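Local structure of PAN2-PAN3 deadenylation complex catalytic subunit pan2 (Neurospora crassa, 4CZV) at residues M111-A116 / A130-K135; G172-L177 / W188-A193; S201-V206 / D230-S235. The protein probably shortens the poly(A) tails of mRNA as catalytic subunit of the PAN2-PAN3 deadenylase, of which this chain is the N-terminal WD40 beta-propeller domain. All coordinates share one frame; numbering follows the deposited sequence.

Overall arrangement
All three contacts lie within the WD40 propeller, in three consecutive four-stranded blades, and follow one another along the chain. Interaction 1 joins strands 114-119 and 126-131 of one blade. Interaction 2 ties strand 174-177 of the next blade to the linker after strand 184-188, which leads into strand 194-200 of the blade that follows. Interaction 3 belongs to that third blade, between strand 204-210 and the turn after strand 221-230. Interactions 1 and 2 do not touch, their centres about 18 Å apart, whereas interactions 2 and 3, centres about 14 Å apart, share an apolar interface: Ile176 and Trp188 pack on Ile205, and Ile176 on Leu231 and Met234. The blades of interactions 2 and 3 thus pack together through a shared apolar seam.

Interaction 1. Residues M111-A116 / A130-K135; sequences MQDLRA and AGWQNK
Gln133 reaches across to Asp113 and Gln112 and ties down the turn ahead of strand 114-119: its OE1 accepts from Asp113 N at 2.8 Å, in the carbonyl plane, and from Gln112 N at 2.9 Å, tilted slightly out of it. Its CG occupies the crowded position between backbone N and carbonyl carbon (chi1 50°), and the extended chain beyond carries the amide to the opposite loop. NE2, bonded to Lys135 O and Ser110 O, fixes the flip of that buried amide.

Backbone bonds continue the pairing. Trp132 N gives to Asp113 O at 2.9 Å, while Ala130 O receives both Arg115 N (2.8 Å) and Ala116 N (2.9 Å), a classic beta bulge. Gly131 faces Leu114 at the bulge, where a side chain would run into Asp113 O and Leu114 CA.

The charged and aromatic groups form a stack. Arg115 lays its guanidinium over one face of the Trp132 indole, planes 26° apart, with CZ 3.8 Å from the centroid of the six-membered ring in a cation-pi contact. CG makes a CH-pi contact over the five-membered ring, and the bend at chi2 (-56°) carries the rest of the chain on over the six-membered one. At the guanidinium edge, NE, with its partner in the guanidinium plane, donates to Asp113 OD1 at 2.9 Å, meeting it from above the carboxylate plane, a salt bridge that steadies the cation on the ring. A water donates to both Asp113 OD2 and Trp132 O.

Replacing Trp132 by an alanine would probably leave the Arg115 guanidinium without its aromatic platform and Ser157 without the indole NE1 partner. That NE1 bond reaches strand 156-161 of the adjacent blade, so the contact binds the bulged hairpin of the first two strands of a WD40 propeller blade to its neighbour.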
loop_
_atom_site.group_PDB
_atom_site.type_symbol
_atom_site.label_atom_id
_atom_site.label_comp_id
_atom_site.label_asym_id
_atom_site.label_seq_id
_atom_site.Cartn_x
_atom_site.Cartn_y
_atom_site.Cartn_z
ATOM N N MET A 111 13.594 -1.976 16.718
ATOM C CA MET A 111 12.917 -2.497 15.537
ATOM C C MET A 111 12.654 -3.985 15.707
ATOM O O MET A 111 13.483 -4.815 15.332
ATOM C CB MET A 111 13.744 -2.255 14.276
ATOM C CG MET A 111 14.013 -0.791 13.980
ATOM S SD MET A 111 14.969 -0.586 12.474
ATOM C CE MET A 111 14.803 1.178 12.229
ATOM N N GLN A 112 11.498 -4.320 16.273
ATOM C CA GLN A 112 11.195 -5.705 16.621
ATOM C C GLN A 112 10.206 -6.353 15.653
ATOM O O GLN A 112 10.386 -7.503 15.261
ATOM C CB GLN A 112 10.654 -5.782 18.051
ATOM C CG GLN A 112 11.693 -5.468 19.114
ATOM C CD GLN A 112 12.798 -6.508 19.172
ATOM O OE1 GLN A 112 12.575 -7.642 19.598
ATOM N NE2 GLN A 112 13.999 -6.126 18.741
ATOM N N ASP A 113 9.164 -5.617 15.277
ATOM C CA ASP A 113 8.200 -6.110 14.301
ATOM C C ASP A 113 7.528 -4.948 13.575
ATOM O O ASP A 113 6.331 -4.686 13.755
ATOM C CB ASP A 113 7.156 -7.005 14.978
ATOM C CG ASP A 113 6.257 -7.713 13.977
ATOM O OD1 ASP A 113 6.522 -7.616 12.757
ATOM O OD2 ASP A 113 5.292 -8.378 14.410
ATOM N N LEU A 114 8.311 -4.257 12.753
ATOM C CA LEU A 114 7.819 -3.124 11.982
ATOM C C LEU A 114 6.879 -3.593 10.880
ATOM O O LEU A 114 7.092 -4.650 10.292
ATOM C CB LEU A 114 8.987 -2.339 11.383
ATOM C CG LEU A 114 10.059 -1.903 12.383
ATOM C CD1 LEU A 114 11.228 -1.242 11.663
ATOM C CD2 LEU A 114 9.473 -0.978 13.432
ATOM N N ARG A 115 5.847 -2.801 10.600
ATOM C CA ARG A 115 4.850 -3.175 9.600
ATOM C C ARG A 115 4.568 -2.057 8.601
ATOM O O ARG A 115 4.112 -2.318 7.486
ATOM C CB ARG A 115 3.536 -3.596 10.280
ATOM C CG ARG A 115 3.627 -4.888 11.095
ATOM C CD ARG A 115 4.133 -6.037 10.239
ATOM N NE ARG A 115 4.199 -7.289 10.980
ATOM C CZ ARG A 115 3.263 -8.234 10.943
ATOM N NH1 ARG A 115 2.179 -8.067 10.198
ATOM N NH2 ARG A 115 3.413 -9.345 11.649
ATOM N N ALA A 116 4.827 -0.815 8.998
ATOM C CA ALA A 116 4.471 0.323 8.153
ATOM C C ALA A 116 5.404 1.513 8.335
ATOM O O ALA A 116 6.045 1.675 9.371
ATOM C CB ALA A 116 3.034 0.749 8.425
ATOM N N ALA A 130 6.727 2.223 12.212
ATOM C CA ALA A 130 5.947 1.571 13.263
ATOM C C ALA A 130 5.526 0.155 12.872
ATOM O O ALA A 130 5.743 -0.285 11.741
ATOM C CB ALA A 130 4.715 2.406 13.604
ATOM N N GLY A 131 4.911 -0.553 13.815
ATOM C CA GLY A 131 4.476 -1.914 13.577
ATOM C C GLY A 131 3.695 -2.513 14.729
ATOM O O GLY A 131 3.019 -1.805 15.479
ATOM N N TRP A 132 3.787 -3.831 14.870
ATOM C CA TRP A 132 3.093 -4.524 15.944
ATOM C C TRP A 132 4.005 -4.565 17.169
ATOM O O TRP A 132 4.505 -5.621 17.572
ATOM C CB TRP A 132 2.669 -5.924 15.494
ATOM C CG TRP A 132 1.626 -5.892 14.395
ATOM C CD1 TRP A 132 1.123 -4.781 13.774
ATOM C CD2 TRP A 132 0.959 -7.014 13.806
ATOM N NE1 TRP A 132 0.190 -5.143 12.834
ATOM C CE2 TRP A 132 0.067 -6.508 12.836
ATOM C CE3 TRP A 132 1.024 -8.397 14.005
ATOM C CZ2 TRP A 132 -0.750 -7.337 12.065
ATOM C CZ3 TRP A 132 0.213 -9.218 13.238
ATOM C CH2 TRP A 132 -0.661 -8.685 12.279
ATOM N N GLN A 133 4.213 -3.382 17.740
ATOM C CA GLN A 133 5.110 -3.173 18.867
ATOM C C GLN A 133 4.730 -1.869 19.553
ATOM O O GLN A 133 3.971 -1.073 18.999
ATOM C CB GLN A 133 6.575 -3.145 18.402
ATOM C CG GLN A 133 6.839 -2.209 17.228
ATOM C CD GLN A 133 8.316 -2.127 16.866
ATOM O OE1 GLN A 133 8.910 -3.104 16.404
ATOM N NE2 GLN A 133 8.916 -0.959 17.082
ATOM N N ASN A 134 5.257 -1.639 20.750
ATOM C CA ASN A 134 4.855 -0.470 21.529
ATOM C C ASN A 134 5.820 0.704 21.412
ATOM O O ASN A 134 5.818 1.607 22.252
ATOM C CB ASN A 134 4.676 -0.858 22.997
ATOM C CG ASN A 134 3.460 -1.739 23.215
ATOM O OD1 ASN A 134 2.478 -1.659 22.471
ATOM N ND2 ASN A 134 3.518 -2.586 24.237
ATOM N N LYS A 135 6.633 0.689 20.361
ATOM C CA LYS A 135 7.513 1.810 20.050
ATOM C C LYS A 135 7.396 2.204 18.581
ATOM O O LYS A 135 7.116 1.366 17.720
ATOM C CB LYS A 135 8.974 1.474 20.371
ATOM C CG LYS A 135 9.296 1.260 21.843
ATOM C CD LYS A 135 10.808 1.285 22.056
ATOM C CE LYS A 135 11.226 0.584 23.341
ATOM N NZ LYS A 135 11.081 -0.900 23.247
HETATM O O HOH W 1 4.883 -8.448 16.979
#

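Interaction 2. Residues G172-L177 / W188-A193; sequences GTVNIL and WQAHGA
Gly172 meets the linker at His191, whose backbone N donates almost straight to Gly172 O at 3.1 Å. With a positive phi of 88°, this position suits glycine: a side chain would be jammed against the preceding carbonyl and would also strike His191 O.

Thr173 follows, with OG1 beside the Gln189 amide, 2.8 Å from OE1 and 3.0 Å from NE2. The glutamine chain is bent at chi2 (69°), which turns its amide back over the threonine; NE2 also makes a weak bond to His191 O.

Val174 then pairs with Trp188 as an antiparallel hydrogen-bonded pair. Val174 N gives to Trp188 O at 2.8 Å, and Trp188 N returns a bond of 2.7 Å to Val174 O. Their side chains lie alongside each other, pointing the same way. CG1 of the valine is anti to the backbone N (chi1 179°), leaving CG2 to make the touch, 3.8 Å from Trp188 CE3 and 4.1 Å from Ala190 CB. That alanine methyl sits over the centre of one indole face, so valine, alanine and tryptophan form a compact apolar cluster. Farther along, Ile176 packs on Ile205 of the next blade, which Trp188 also touches.

Beyond the alanine, the His191 imidazole is held at both nitrogens, NE2 by Thr207 OG1 and ND1 by Asp223 OD2. This linker from the outermost strand of one blade to the innermost of the next, with its Asp-His-Thr chain of hydrogen bonds, is consistent with the Asp-His-Ser/Thr-Trp network of WD40 repeats; Phe229 probably occupies the tryptophan's place, but a phenyl ring cannot supply its N-H bond.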
loop_
_atom_site.group_PDB
_atom_site.type_symbol
_atom_site.label_atom_id
_atom_site.label_comp_id
_atom_site.label_asym_id
_atom_site.label_seq_id
_atom_site.Cartn_x
_atom_site.Cartn_y
_atom_site.Cartn_z
ATOM N N GLY A 172 -8.615 -2.226 13.592
ATOM C CA GLY A 172 -9.682 -1.652 12.786
ATOM C C GLY A 172 -9.937 -0.182 13.070
ATOM O O GLY A 172 -10.873 0.426 12.549
ATOM N N THR A 173 -9.080 0.391 13.901
ATOM C CA THR A 173 -9.174 1.789 14.277
ATOM C C THR A 173 -8.127 2.609 13.513
ATOM O O THR A 173 -7.023 2.127 13.258
ATOM C CB THR A 173 -8.989 1.939 15.803
ATOM O OG1 THR A 173 -10.204 1.567 16.466
ATOM C CG2 THR A 173 -8.633 3.353 16.181
ATOM N N VAL A 174 -8.493 3.827 13.117
ATOM C CA VAL A 174 -7.555 4.755 12.487
ATOM C C VAL A 174 -7.238 5.918 13.419
ATOM O O VAL A 174 -8.138 6.646 13.833
ATOM C CB VAL A 174 -8.105 5.337 11.164
ATOM C CG1 VAL A 174 -7.108 6.312 10.553
ATOM C CG2 VAL A 174 -8.453 4.239 10.176
ATOM N N ASN A 175 -5.963 6.086 13.754
ATOM C CA ASN A 175 -5.519 7.260 14.495
ATOM C C ASN A 175 -4.955 8.299 13.537
ATOM O O ASN A 175 -4.137 7.976 12.676
ATOM C CB ASN A 175 -4.463 6.895 15.544
ATOM C CG ASN A 175 -5.002 5.979 16.625
ATOM O OD1 ASN A 175 -6.212 5.889 16.832
ATOM N ND2 ASN A 175 -4.101 5.300 17.329
ATOM N N ILE A 176 -5.395 9.542 13.681
ATOM C CA ILE A 176 -4.863 10.623 12.861
ATOM C C ILE A 176 -3.830 11.402 13.660
ATOM O O ILE A 176 -4.161 12.041 14.658
ATOM C CB ILE A 176 -5.974 11.566 12.374
ATOM C CG1 ILE A 176 -7.003 10.788 11.552
ATOM C CG2 ILE A 176 -5.387 12.698 11.547
ATOM C CD1 ILE A 176 -8.140 11.637 11.057
ATOM N N LEU A 177 -2.579 11.350 13.211
ATOM C CA LEU A 177 -1.468 11.879 13.993
ATOM C C LEU A 177 -0.974 13.229 13.485
ATOM O O LEU A 177 -0.968 13.498 12.282
ATOM C CB LEU A 177 -0.303 10.881 14.005
ATOM C CG LEU A 177 -0.629 9.425 14.362
ATOM C CD1 LEU A 177 0.640 8.581 14.426
ATOM C CD2 LEU A 177 -1.392 9.338 15.674
ATOM N N TRP A 188 -10.598 7.490 14.693
ATOM C CA TRP A 188 -11.734 7.131 13.852
ATOM C C TRP A 188 -11.938 5.616 13.856
ATOM O O TRP A 188 -11.043 4.863 13.475
ATOM C CB TRP A 188 -11.508 7.645 12.426
ATOM C CG TRP A 188 -12.524 7.197 11.416
ATOM C CD1 TRP A 188 -13.869 7.053 11.606
ATOM C CD2 TRP A 188 -12.270 6.829 10.053
ATOM N NE1 TRP A 188 -14.466 6.621 10.445
ATOM C CE2 TRP A 188 -13.506 6.473 9.479
ATOM C CE3 TRP A 188 -11.113 6.758 9.266
ATOM C CZ2 TRP A 188 -13.619 6.062 8.156
ATOM C CZ3 TRP A 188 -11.229 6.350 7.953
ATOM C CH2 TRP A 188 -12.473 6.009 7.409
ATOM N N GLN A 189 -13.112 5.172 14.298
ATOM C CA GLN A 189 -13.406 3.744 14.370
ATOM C C GLN A 189 -13.959 3.254 13.035
ATOM O O GLN A 189 -15.172 3.146 12.864
ATOM C CB GLN A 189 -14.396 3.454 15.501
ATOM C CG GLN A 189 -14.539 1.983 15.848
ATOM C CD GLN A 189 -13.301 1.414 16.511
ATOM O OE1 GLN A 189 -12.771 1.996 17.460
ATOM N NE2 GLN A 189 -12.831 0.273 16.013
ATOM N N ALA A 190 -13.067 2.954 12.097
ATOM C CA ALA A 190 -13.469 2.677 10.719
ATOM C C ALA A 190 -14.185 1.339 10.553
ATOM O O ALA A 190 -15.288 1.283 10.014
ATOM C CB ALA A 190 -12.256 2.738 9.799
ATOM N N HIS A 191 -13.552 0.260 11.003
ATOM C CA HIS A 191 -14.146 -1.066 10.876
ATOM C C HIS A 191 -14.217 -1.749 12.234
ATOM O O HIS A 191 -13.633 -1.275 13.208
ATOM C CB HIS A 191 -13.351 -1.921 9.885
ATOM C CG HIS A 191 -13.236 -1.308 8.524
ATOM N ND1 HIS A 191 -14.106 -1.607 7.497
ATOM C CD2 HIS A 191 -12.364 -0.397 8.027
ATOM C CE1 HIS A 191 -13.771 -0.912 6.424
ATOM N NE2 HIS A 191 -12.715 -0.172 6.718
ATOM N N GLY A 192 -14.936 -2.863 12.290
ATOM C CA GLY A 192 -15.143 -3.576 13.536
ATOM C C GLY A 192 -13.899 -4.208 14.136
ATOM O O GLY A 192 -13.645 -4.057 15.332
ATOM N N ALA A 193 -13.114 -4.908 13.320
ATOM C CA ALA A 193 -12.021 -5.720 13.852
ATOM C C ALA A 193 -10.656 -5.467 13.198
ATOM O O ALA A 193 -9.623 -5.567 13.862
ATOM C CB ALA A 193 -12.379 -7.194 13.735
#

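Interaction 3. Residues S201-V206 / D230-S235; sequences SNDFIV and DLKNMS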
loop_
_atom_site.group_PDB
_atom_site.type_symbol
_atom_site.label_atom_id
_atom_site.label_comp_id
_atom_site.label_asym_id
_atom_site.label_seq_id
_atom_site.Cartn_x
_atom_site.Cartn_y
_atom_site.Cartn_z
ATOM N N SER A 201 -5.796 11.069 0.569
ATOM C CA SER A 201 -5.379 12.283 -0.115
ATOM C C SER A 201 -5.457 13.424 0.896
ATOM O O SER A 201 -5.764 13.193 2.063
ATOM C CB SER A 201 -6.266 12.569 -1.324
ATOM O OG SER A 201 -7.569 12.947 -0.908
ATOM N N ASN A 202 -5.194 14.652 0.461
ATOM C CA ASN A 202 -5.264 15.787 1.375
ATOM C C ASN A 202 -6.662 16.000 1.951
ATOM O O ASN A 202 -6.814 16.636 2.991
ATOM C CB ASN A 202 -4.797 17.070 0.680
ATOM C CG ASN A 202 -3.312 17.062 0.377
ATOM O OD1 ASN A 202 -2.537 16.360 1.029
ATOM N ND2 ASN A 202 -2.906 17.847 -0.617
ATOM N N ASP A 203 -7.678 15.460 1.286
ATOM C CA ASP A 203 -9.061 15.710 1.697
ATOM C C ASP A 203 -9.783 14.500 2.285
ATOM O O ASP A 203 -10.795 14.657 2.974
ATOM C CB ASP A 203 -9.869 16.241 0.511
ATOM C CG ASP A 203 -9.429 17.629 0.078
ATOM O OD1 ASP A 203 -8.797 18.341 0.889
ATOM O OD2 ASP A 203 -9.719 18.007 -1.075
ATOM N N PHE A 204 -9.277 13.301 2.014
ATOM C CA PHE A 204 -9.983 12.089 2.419
ATOM C C PHE A 204 -9.076 11.003 2.981
ATOM O O PHE A 204 -7.894 10.921 2.639
ATOM C CB PHE A 204 -10.753 11.499 1.233
ATOM C CG PHE A 204 -11.660 12.479 0.541
ATOM C CD1 PHE A 204 -12.925 12.747 1.035
ATOM C CD2 PHE A 204 -11.253 13.114 -0.618
ATOM C CE1 PHE A 204 -13.759 13.648 0.389
ATOM C CE2 PHE A 204 -12.084 14.012 -1.264
ATOM C CZ PHE A 204 -13.337 14.277 -0.758
ATOM N N ILE A 205 -9.652 10.178 3.850
ATOM C CA ILE A 205 -9.097 8.874 4.185
ATOM C C ILE A 205 -10.076 7.830 3.683
ATOM O O ILE A 205 -11.284 7.972 3.869
ATOM C CB ILE A 205 -8.897 8.667 5.693
ATOM C CG1 ILE A 205 -8.165 9.848 6.326
ATOM C CG2 ILE A 205 -8.162 7.355 5.959
ATOM C CD1 ILE A 205 -8.055 9.727 7.832
ATOM N N VAL A 206 -9.566 6.784 3.046
ATOM C CA VAL A 206 -10.414 5.670 2.642
ATOM C C VAL A 206 -9.824 4.366 3.162
ATOM O O VAL A 206 -8.610 4.173 3.123
ATOM C CB VAL A 206 -10.580 5.607 1.113
ATOM C CG1 VAL A 206 -11.511 6.720 0.640
ATOM C CG2 VAL A 206 -9.217 5.698 0.416
ATOM N N ASP A 230 -13.404 12.609 6.367
ATOM C CA ASP A 230 -13.102 13.949 5.863
ATOM C C ASP A 230 -11.927 14.542 6.615
ATOM O O ASP A 230 -12.077 14.953 7.758
ATOM C CB ASP A 230 -14.320 14.874 6.006
ATOM C CG ASP A 230 -14.156 16.202 5.263
ATOM O OD1 ASP A 230 -13.012 16.639 5.015
ATOM O OD2 ASP A 230 -15.187 16.817 4.923
ATOM N N LEU A 231 -10.765 14.607 5.977
ATOM C CA LEU A 231 -9.603 15.221 6.610
ATOM C C LEU A 231 -9.771 16.727 6.787
ATOM O O LEU A 231 -9.328 17.291 7.787
ATOM C CB LEU A 231 -8.336 14.936 5.802
ATOM C CG LEU A 231 -7.638 13.632 6.174
ATOM C CD1 LEU A 231 -6.351 13.471 5.383
ATOM C CD2 LEU A 231 -7.363 13.607 7.670
ATOM N N LYS A 232 -10.413 17.368 5.815
ATOM C CA LYS A 232 -10.580 18.817 5.836
ATOM C C LYS A 232 -11.429 19.264 7.024
ATOM O O LYS A 232 -11.071 20.209 7.725
ATOM C CB LYS A 232 -11.206 19.300 4.526
ATOM C CG LYS A 232 -10.885 20.743 4.177
ATOM C CD LYS A 232 -11.474 21.135 2.830
ATOM C CE LYS A 232 -12.989 21.273 2.903
ATOM N NZ LYS A 232 -13.409 22.436 3.743
ATOM N N ASN A 233 -12.545 18.577 7.251
ATOM C CA ASN A 233 -13.452 18.925 8.342
ATOM C C ASN A 233 -13.283 18.020 9.558
ATOM O O ASN A 233 -13.936 18.219 10.583
ATOM C CB ASN A 233 -14.904 18.879 7.860
ATOM C CG ASN A 233 -15.189 19.894 6.769
ATOM O OD1 ASN A 233 -15.412 21.072 7.045
ATOM N ND2 ASN A 233 -15.187 19.440 5.521
ATOM N N MET A 234 -12.401 17.030 9.434
ATOM C CA MET A 234 -12.080 16.112 10.528
ATOM C C MET A 234 -13.314 15.402 11.080
ATOM O O MET A 234 -13.534 15.366 12.289
ATOM C CB MET A 234 -11.345 16.852 11.648
ATOM C CG MET A 234 -9.911 17.219 11.295
ATOM S SD MET A 234 -8.865 15.778 10.972
ATOM C CE MET A 234 -8.716 15.081 12.617
ATOM N N SER A 235 -14.111 14.825 10.186
ATOM C CA SER A 235 -15.279 14.056 10.601
ATOM C C SER A 235 -15.573 12.913 9.628
ATOM O O SER A 235 -15.330 13.027 8.427
ATOM C CB SER A 235 -16.501 14.968 10.730
ATOM O OG SER A 235 -16.824 15.567 9.489
#
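Phe204 and Asp230 face each other as an antiparallel non-hydrogen-bonded pair, their CA atoms 5.0 Å apart, and just past it Leu231 N donates to Asp203 O at 3.0 Å, reaching the carbonyl from above its plane.

Leu231 is the side chain that fills the contact. It points at the opposite segment and wedges against the turn that precedes strand 204-210: CD1 lies 3.4 Å from Ser201 O and CB 3.6 Å from Asn202 O. On the strand side its CG meets Ile205 CG1 at 3.8 Å, the two chains crossing at about a right angle, with CD2 close to Ile205 CD1. Ile176, from the preceding blade, also packs on Leu231.

The two segments come from the second and third strands of a WD40 blade, and Asp230 ends the third strand at what is probably the place of the WD dipeptide's aspartate, here preceded by Phe229. Its CG is anti to the backbone N (chi1 -169°), which carries the carboxylate over the following turn in an Asx motif. OD1 takes Asn233 N at 3.0 Å and OD2 takes Asn233 ND2 at 2.7 Å, both donors coming from above the carboxylate plane. Two oxygens gripped in this way would limit rotation of the group. Next to it, Met234 and Ser235 both face Asp230 in a G1 beta bulge that turns the chain into strand 235-241.

At the opposite turn, Ser201 OG receives weak bonds from Asp203 N and Phe204 N. The Asp203 carboxylate has its partner in Arg163, a salt bridge through OD1, while the same arginine also donates to Asn202 O.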